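Local coordinates for protein (GYP1P) (Saccharomyces cerevisiae, PDB 1FKM), which stimulates GTP hydrolysis by Ypt/Rab GTPases, notably Ypt1 and Ypt7, through its TBC-type GAP domain, which supplies an arginine and a glutamine finger in trans, at residues 335-339 / 358-363; 249-253 / 365-369. One frame throughout, in Å; residues are numbered along the deposited sequence. Where two conformers were deposited one is given.

How the contacts relate
From the N terminus, after eleven earlier helices, the chain enters helix 247-261, whose opening turns carry the first half of contact 2. A gap of unmodelled residues follows, then helix 324-338, whose last turn brings the first half of contact 1. After two short helices the loop 358-363 folds back onto that turn and closes contact 1; helix 365-382 starts immediately afterwards, and its first turn closes contact 2 against helix 247-261. Contact 1 is therefore nested inside the much longer loop of contact 2. Their centres lie about 12 Å apart and the two touch, Trp363 CE3 packing 4.0 Å from Ile368 N. Together they tie three helices and one loop into the all-helical GAP domain.

Contact 1 (335-339 / 358-363); sequences FLIKW and PPTKDW
The C-terminal part of helix 324-338 faces an irregular loop, 358-363, in which Pro359 centres an inverse gamma turn (phi/psi -78/69) and a type I beta turn runs from Thr360 to Trp363, closed by Trp363 N to Thr360 O at 3.1 Å. The nearest CA atoms, of Trp339 and Pro358, are 9.0 Å apart; side chains bridge the gap without a hydrogen bond. Trp339 (chi1 m) takes Pro359 CD over one face in a CH-pi contact, 4.3 Å from the six-membered-ring centroid; its CH2 is 3.6 Å from Pro359 CG. Phe335 (chi1 t) reaches Pro358 CB with CZ at 3.7 Å and offers its edge to Thr360 CG2, 3.8 Å from CE1. Trp363, chi1 off the usual wells at -92° and chi2 at 35°, brings CH2 4.0 Å from Phe335 CE1; Lys338, chi1 to chi3 all t, lays CE 3.7 Å from Trp363 CZ2. Thr360 OG1 hydrogen-bonds Glu244 O. Aromatic-proline packing thus joins a helix end to the loop leading into helix 365-382 of this Ypt/Rab-GAP domain.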
loop_
_atom_site.group_PDB
_atom_site.type_symbol
_atom_site.label_atom_id
_atom_site.label_comp_id
_atom_site.label_asym_id
_atom_site.label_seq_id
_atom_site.Cartn_x
_atom_site.Cartn_y
_atom_site.Cartn_z
ATOM N N PHE A 335 5.695 4.825 15.538
ATOM C CA PHE A 335 4.323 5.328 15.582
ATOM C C PHE A 335 3.776 5.146 16.997
ATOM O O PHE A 335 3.264 6.091 17.607
ATOM C CB PHE A 335 3.455 4.553 14.579
ATOM C CG PHE A 335 2.028 5.039 14.488
ATOM C CD1 PHE A 335 1.744 6.368 14.180
ATOM C CD2 PHE A 335 0.969 4.154 14.658
ATOM C CE1 PHE A 335 0.419 6.804 14.035
ATOM C CE2 PHE A 335 -0.356 4.583 14.513
ATOM C CZ PHE A 335 -0.625 5.909 14.200
ATOM N N LEU A 336 3.897 3.924 17.510
ATOM C CA LEU A 336 3.423 3.601 18.850
ATOM C C LEU A 336 4.117 4.434 19.920
ATOM O O LEU A 336 3.458 5.026 20.772
ATOM C CB LEU A 336 3.653 2.119 19.152
ATOM C CG LEU A 336 3.224 1.636 20.547
ATOM C CD1 LEU A 336 1.715 1.847 20.736
ATOM C CD2 LEU A 336 3.578 0.169 20.701
ATOM N N ILE A 337 5.447 4.465 19.878
ATOM C CA ILE A 337 6.227 5.199 20.869
ATOM C C ILE A 337 5.852 6.675 20.932
ATOM O O ILE A 337 6.002 7.316 21.973
ATOM C CB ILE A 337 7.747 5.059 20.595
ATOM C CG1 ILE A 337 8.158 3.587 20.696
ATOM C CG2 ILE A 337 8.547 5.886 21.594
ATOM C CD1 ILE A 337 7.825 2.933 22.016
ATOM N N LYS A 338 5.358 7.215 19.825
ATOM C CA LYS A 338 4.964 8.614 19.798
ATOM C C LYS A 338 3.851 8.872 20.816
ATOM O O LYS A 338 3.758 9.964 21.382
ATOM C CB LYS A 338 4.481 9.004 18.399
ATOM C CG LYS A 338 4.020 10.447 18.287
ATOM C CD LYS A 338 3.624 10.796 16.863
ATOM C CE LYS A 338 3.111 12.228 16.766
ATOM N NZ LYS A 338 4.132 13.220 17.207
ATOM N N TRP A 339 3.017 7.861 21.047
ATOM C CA TRP A 339 1.904 7.975 21.986
ATOM C C TRP A 339 2.253 7.440 23.377
ATOM O O TRP A 339 1.409 7.432 24.273
ATOM C CB TRP A 339 0.693 7.208 21.454
ATOM C CG TRP A 339 0.390 7.457 20.003
ATOM C CD1 TRP A 339 0.409 6.538 18.992
ATOM C CD2 TRP A 339 0.032 8.706 19.402
ATOM N NE1 TRP A 339 0.088 7.137 17.798
ATOM C CE2 TRP A 339 -0.148 8.467 18.020
ATOM C CE3 TRP A 339 -0.154 10.005 19.896
ATOM C CZ2 TRP A 339 -0.505 9.478 17.126
ATOM C CZ3 TRP A 339 -0.511 11.010 19.008
ATOM C CH2 TRP A 339 -0.682 10.739 17.636
ATOM N N PRO A 358 -6.203 6.212 16.209
ATOM C CA PRO A 358 -5.177 7.230 16.469
ATOM C C PRO A 358 -5.567 8.596 15.906
ATOM O O PRO A 358 -6.182 8.681 14.848
ATOM C CB PRO A 358 -3.942 6.670 15.764
ATOM C CG PRO A 358 -4.194 5.200 15.716
ATOM C CD PRO A 358 -5.652 5.124 15.386
ATOM N N PRO A 359 -5.205 9.681 16.609
ATOM C CA PRO A 359 -5.514 11.051 16.181
ATOM C C PRO A 359 -4.561 11.527 15.086
ATOM O O PRO A 359 -3.734 12.412 15.305
ATOM C CB PRO A 359 -5.360 11.848 17.471
ATOM C CG PRO A 359 -4.218 11.134 18.142
ATOM C CD PRO A 359 -4.570 9.677 17.941
ATOM N N THR A 360 -4.689 10.935 13.901
ATOM C CA THR A 360 -3.825 11.261 12.766
ATOM C C THR A 360 -4.584 11.979 11.654
ATOM O O THR A 360 -4.044 12.211 10.570
ATOM C CB THR A 360 -3.235 9.982 12.164
ATOM O OG1 THR A 360 -4.307 9.156 11.688
ATOM C CG2 THR A 360 -2.440 9.216 13.215
ATOM N N LYS A 361 -5.836 12.321 11.932
ATOM C CA LYS A 361 -6.698 12.987 10.966
ATOM C C LYS A 361 -6.085 14.231 10.329
ATOM O O LYS A 361 -6.210 14.444 9.120
ATOM C CB LYS A 361 -8.023 13.353 11.637
ATOM C CG LYS A 361 -9.069 13.928 10.704
ATOM C CD LYS A 361 -10.421 14.048 11.398
ATOM C CE LYS A 361 -11.032 12.679 11.704
ATOM N NZ LYS A 361 -10.233 11.864 12.665
ATOM N N ASP A 362 -5.416 15.045 11.138
ATOM C CA ASP A 362 -4.817 16.273 10.635
ATOM C C ASP A 362 -3.312 16.217 10.422
ATOM O O ASP A 362 -2.662 17.256 10.335
ATOM C CB ASP A 362 -5.158 17.439 11.568
ATOM C CG ASP A 362 -6.650 17.706 11.644
ATOM O OD1 ASP A 362 -7.283 17.852 10.577
ATOM O OD2 ASP A 362 -7.190 17.774 12.768
ATOM N N TRP A 363 -2.751 15.014 10.336
ATOM C CA TRP A 363 -1.315 14.889 10.115
ATOM C C TRP A 363 -0.935 15.525 8.785
ATOM O O TRP A 363 -1.673 15.426 7.799
ATOM C CB TRP A 363 -0.891 13.416 10.124
ATOM C CG TRP A 363 -0.455 12.913 11.470
ATOM C CD1 TRP A 363 -0.959 13.275 12.685
ATOM C CD2 TRP A 363 0.554 11.929 11.731
ATOM N NE1 TRP A 363 -0.330 12.577 13.687
ATOM C CE2 TRP A 363 0.603 11.743 13.130
ATOM C CE3 TRP A 363 1.421 11.185 10.916
ATOM C CZ2 TRP A 363 1.484 10.842 13.738
ATOM C CZ3 TRP A 363 2.299 10.288 11.519
ATOM C CH2 TRP A 363 2.322 10.126 12.920
#

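Contact 2 (249-253 / 365-369); sequences TVIRM and ETDIE
Segments 249-253 and 365-369 are both helical and run in the same general direction; the axes of these short segments approach to 10.3 Å and cross at -47°. The closest CA atoms, those of Met253 and Ile368, are 7.0 Å apart. This is helix-helix packing within the all-helical GAP domain, joining helix 247-261 to the start of the C-terminal helix 365-382, away from the arginine and glutamine finger sites. Ile368 (chi1 m, chi2 t; one of two deposited conformers) is the apolar centre, pointing toward helix 247-261. Ile368 CD1 comes to 3.2 Å from Thr249 CG2, and Ile368 CG2 lies 3.6 Å from Met253 CG. Thr249 holds chi1 m; Met253, a selenomethionine, is m, t, p. Arg252 CG, 4.3 Å from Ile368 CD1, continues this apolar surface.

Arg252 also points toward the other helix. Its t, p, t course, with chi4 at 79°, turns the guanidinium so that an edge carrying NE and NH2 meets the carboxylate of Glu365. Glu365 starts sideways, but chi1 t and chi2 p bring its end across. In this salt bridge Arg252 NE is 2.9 Å from Glu365 OE1 and 3.1 Å from Glu365 OE2, and Arg252 NH2 is 3.1 Å from Glu365 OE2; all three hydrogen bonds are weak, with angles of 125-129°. Arg252 NH1 instead bonds Thr256 OG1. The chemistry is thus divided: Ile368 packs in the groove formed by Thr249, Arg252 and Met253, and beside it a buried arginine has its charge balanced by the exposed Glu365.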
loop_
_atom_site.group_PDB
_atom_site.type_symbol
_atom_site.label_atom_id
_atom_site.label_comp_id
_atom_site.label_asym_id
_atom_site.label_seq_id
_atom_site.Cartn_x
_atom_site.Cartn_y
_atom_site.Cartn_z
ATOM N N THR A 249 -2.198 10.572 3.409
ATOM C CA THR A 249 -1.020 10.264 4.209
ATOM C C THR A 249 -0.456 8.912 3.796
ATOM O O THR A 249 0.760 8.732 3.729
ATOM C CB THR A 249 -1.361 10.218 5.703
ATOM O OG1 THR A 249 -1.893 11.485 6.101
ATOM C CG2 THR A 249 -0.120 9.899 6.528
ATOM N N VAL A 250 -1.342 7.961 3.523
ATOM C CA VAL A 250 -0.915 6.626 3.108
ATOM C C VAL A 250 -0.133 6.715 1.791
ATOM O O VAL A 250 0.936 6.122 1.655
ATOM C CB VAL A 250 -2.133 5.685 2.924
ATOM C CG1 VAL A 250 -1.698 4.377 2.272
ATOM C CG2 VAL A 250 -2.779 5.401 4.283
ATOM N N ILE A 251 -0.667 7.466 0.829
ATOM C CA ILE A 251 -0.006 7.633 -0.463
ATOM C C ILE A 251 1.407 8.184 -0.293
ATOM O O ILE A 251 2.363 7.669 -0.878
ATOM C CB ILE A 251 -0.818 8.579 -1.391
ATOM C CG1 ILE A 251 -2.208 7.989 -1.653
ATOM C CG2 ILE A 251 -0.080 8.791 -2.706
ATOM C CD1 ILE A 251 -2.179 6.603 -2.241
ATOM N N ARG A 252 1.542 9.228 0.516
ATOM C CA ARG A 252 2.847 9.831 0.760
ATOM C C ARG A 252 3.795 8.835 1.420
ATOM O O ARG A 252 4.971 8.763 1.070
ATOM C CB ARG A 252 2.702 11.080 1.632
ATOM C CG ARG A 252 4.027 11.653 2.115
ATOM C CD ARG A 252 4.940 12.094 0.975
ATOM N NE ARG A 252 6.215 12.564 1.514
ATOM C CZ ARG A 252 7.198 11.766 1.913
ATOM N NH1 ARG A 252 7.067 10.447 1.818
ATOM N NH2 ARG A 252 8.295 12.282 2.448
HETATM N N MSE A 253 3.284 8.071 2.374
HETATM C CA MSE A 253 4.096 7.061 3.056
HETATM C C MSE A 253 4.641 6.048 2.060
HETATM O O MSE A 253 5.799 5.619 2.154
HETATM C CB MSE A 253 3.262 6.293 4.079
HETATM C CG MSE A 253 2.824 7.081 5.281
HETATM SE SE MSE A 253 1.741 5.960 6.423
HETATM C CE MSE A 253 3.054 4.596 6.815
ATOM N N GLU A 365 2.517 16.693 5.976
ATOM C CA GLU A 365 3.729 16.167 5.365
ATOM C C GLU A 365 4.839 16.121 6.407
ATOM O O GLU A 365 5.637 15.181 6.445
ATOM C CB GLU A 365 4.145 17.068 4.198
ATOM C CG GLU A 365 5.556 16.844 3.672
ATOM C CD GLU A 365 5.776 15.442 3.146
ATOM O OE1 GLU A 365 4.923 14.955 2.376
ATOM O OE2 GLU A 365 6.809 14.830 3.494
ATOM N N THR A 366 4.880 17.141 7.261
ATOM C CA THR A 366 5.900 17.227 8.300
ATOM C C THR A 366 5.800 16.079 9.301
ATOM O O THR A 366 6.810 15.491 9.695
ATOM C CB THR A 366 5.791 18.557 9.069
ATOM O OG1 THR A 366 5.786 19.647 8.139
ATOM C CG2 THR A 366 6.964 18.718 10.019
ATOM N N ASP A 367 4.576 15.772 9.712
ATOM C CA ASP A 367 4.326 14.699 10.670
ATOM C C ASP A 367 4.730 13.328 10.124
ATOM O O ASP A 367 5.366 12.535 10.820
ATOM C CB ASP A 367 2.839 14.674 11.040
ATOM C CG ASP A 367 2.359 15.991 11.636
ATOM O OD1 ASP A 367 3.110 16.606 12.421
ATOM O OD2 ASP A 367 1.223 16.405 11.325
ATOM N N ILE A 368 4.359 13.068 8.874
ATOM C CA ILE A 368 4.655 11.798 8.215
ATOM C C ILE A 368 6.151 11.644 7.962
ATOM O O ILE A 368 6.728 10.578 8.183
ATOM C CB ILE A 368 3.939 11.708 6.853
ATOM C CG1 ILE A 368 2.478 12.122 7.005
ATOM C CG2 ILE A 368 4.032 10.295 6.306
ATOM C CD1 ILE A 368 1.786 12.374 5.691
ATOM N N GLU A 369 6.768 12.723 7.499
ATOM C CA GLU A 369 8.196 12.729 7.179
ATOM C C GLU A 369 9.012 12.477 8.448
ATOM O O GLU A 369 10.043 11.799 8.415
ATOM C CB GLU A 369 8.570 14.077 6.549
ATOM C CG GLU A 369 9.941 14.144 5.892
ATOM C CD GLU A 369 11.079 14.158 6.895
ATOM O OE1 GLU A 369 10.930 14.802 7.954
ATOM O OE2 GLU A 369 12.129 13.541 6.617
#